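Uncharacterized protein (Helicobacter pylori, PDB 4O5J) probably binds sialic acid-containing glycans on host cells through its extracellular domain, as the outer-membrane adhesin SabA. Local coordinates at residues A86-A89 and V90-V94. Numbering follows the deposited sequence.
Sequences AVQA and VITSV
Gln-88 and Thr-92 meet one turn apart on a largely buried stretch of alpha-helix 82-101, in the largely helical adhesion domain of SabA. The carbonyl oxygen of Gln-88 takes two donors from Thr-92: the backbone N at 2.9 Å and the hydroxyl OG1 at 2.7 Å from that same O. They arrive from opposite faces of the carbonyl plane, with OG1 36° out of it rather than on a lone pair. The threonine can do this because OG1 stands beside its own backbone N, anti to the carbonyl carbon (chi1 -64°), which turns the hydroxyl back along the helix. Gln-163 at the end of helix 146-163 then ties the pair together, its NE2 bonding to both Thr-92 OG1 and Gln-88 OE1.

The tightly packed side holds an apolar pair. Val-87 and Ile-91 lie side by side and point the same way, CG1 of Val-87 resting 4.0 Å from CG1 of Ile-91; in the backbone behind this pair, Ile-91 N donates to Val-87 O almost straight (173°). Helix 193-209 packs against both, with Val-193 on Val-87 and Leu-197 on Ile-91. Round the helix, the Val-90 methyl CG2 lies 3.4 Å from the backbone carbonyl oxygen O of Ala-86, and Leu-253 of helix 241-268 packs on Ala-86 and Val-90.

The looser side is that of Gln-88, the one partly exposed residue here. Its CB points away from residues 90-94, and OE1 stays 4.3 Å from Thr-92 OG1. Two residues on, the pattern of a doubly used carbonyl returns: Val-90 O accepts the backbone N of Val-94 and also Ser-93 OG, the latter at 2.8 Å.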
loop_
_atom_site.group_PDB
_atom_site.type_symbol
_atom_site.label_atom_id
_atom_site.label_comp_id
_atom_site.label_asym_id
_atom_site.label_seq_id
_atom_site.Cartn_x
_atom_site.Cartn_y
_atom_site.Cartn_z
ATOM N N ALA A 86 3.205 1.787 5.816
ATOM C CA ALA A 86 3.000 0.926 4.652
ATOM C C ALA A 86 4.371 0.613 4.012
ATOM O O ALA A 86 4.662 -0.534 3.653
ATOM C CB ALA A 86 2.078 1.606 3.655
ATOM N N VAL A 87 5.219 1.641 3.847
ATOM C CA VAL A 87 6.543 1.423 3.311
ATOM C C VAL A 87 7.330 0.397 4.137
ATOM O O VAL A 87 7.967 -0.499 3.573
ATOM C CB VAL A 87 7.352 2.748 3.244
ATOM C CG1 VAL A 87 8.792 2.482 2.864
ATOM C CG2 VAL A 87 6.700 3.714 2.261
ATOM N N GLN A 88 7.299 0.515 5.456
ATOM C CA GLN A 88 7.957 -0.440 6.325
ATOM C C GLN A 88 7.486 -1.867 6.033
ATOM O O GLN A 88 8.317 -2.806 5.900
ATOM C CB GLN A 88 7.727 -0.124 7.798
ATOM C CG GLN A 88 8.616 0.987 8.358
ATOM C CD GLN A 88 10.122 0.607 8.389
ATOM O OE1 GLN A 88 10.565 -0.501 7.985
ATOM N NE2 GLN A 88 10.916 1.525 8.901
ATOM N N ALA A 89 6.183 -2.047 5.928
ATOM C CA ALA A 89 5.617 -3.392 5.652
ATOM C C ALA A 89 6.116 -3.928 4.315
ATOM O O ALA A 89 6.570 -5.081 4.217
ATOM C CB ALA A 89 4.082 -3.353 5.655
ATOM N N VAL A 90 6.039 -3.120 3.276
ATOM C CA VAL A 90 6.398 -3.576 1.932
ATOM C C VAL A 90 7.893 -3.928 1.857
ATOM O O VAL A 90 8.251 -5.003 1.358
ATOM C CB VAL A 90 6.021 -2.522 0.879
ATOM C CG1 VAL A 90 6.599 -2.888 -0.503
ATOM C CG2 VAL A 90 4.498 -2.390 0.854
ATOM N N ILE A 91 8.755 -3.071 2.394
ATOM C CA ILE A 91 10.214 -3.346 2.395
ATOM C C ILE A 91 10.531 -4.608 3.187
ATOM O O ILE A 91 11.249 -5.480 2.718
ATOM C CB ILE A 91 11.027 -2.150 2.999
ATOM C CG1 ILE A 91 10.851 -0.850 2.206
ATOM C CG2 ILE A 91 12.512 -2.488 2.995
ATOM C CD1 ILE A 91 11.190 -0.952 0.757
ATOM N N THR A 92 9.998 -4.696 4.399
ATOM C CA THR A 92 10.170 -5.880 5.224
ATOM C C THR A 92 9.747 -7.147 4.456
ATOM O O THR A 92 10.404 -8.195 4.533
ATOM C CB THR A 92 9.325 -5.786 6.470
ATOM O OG1 THR A 92 9.789 -4.675 7.246
ATOM C CG2 THR A 92 9.451 -7.046 7.289
ATOM N N SER A 93 8.663 -7.040 3.679
ATOM C CA SER A 93 8.175 -8.214 3.003
ATOM C C SER A 93 9.080 -8.560 1.778
ATOM O O SER A 93 9.288 -9.736 1.441
ATOM C CB SER A 93 6.683 -8.088 2.702
ATOM O OG SER A 93 6.493 -7.195 1.680
ATOM N N VAL A 94 9.607 -7.531 1.106
ATOM C CA VAL A 94 10.563 -7.769 0.030
ATOM C C VAL A 94 11.814 -8.472 0.574
ATOM O O VAL A 94 12.311 -9.461 -0.010
ATOM C CB VAL A 94 10.972 -6.438 -0.669
ATOM C CG1 VAL A 94 12.159 -6.685 -1.601
ATOM C CG2 VAL A 94 9.794 -5.835 -1.438
#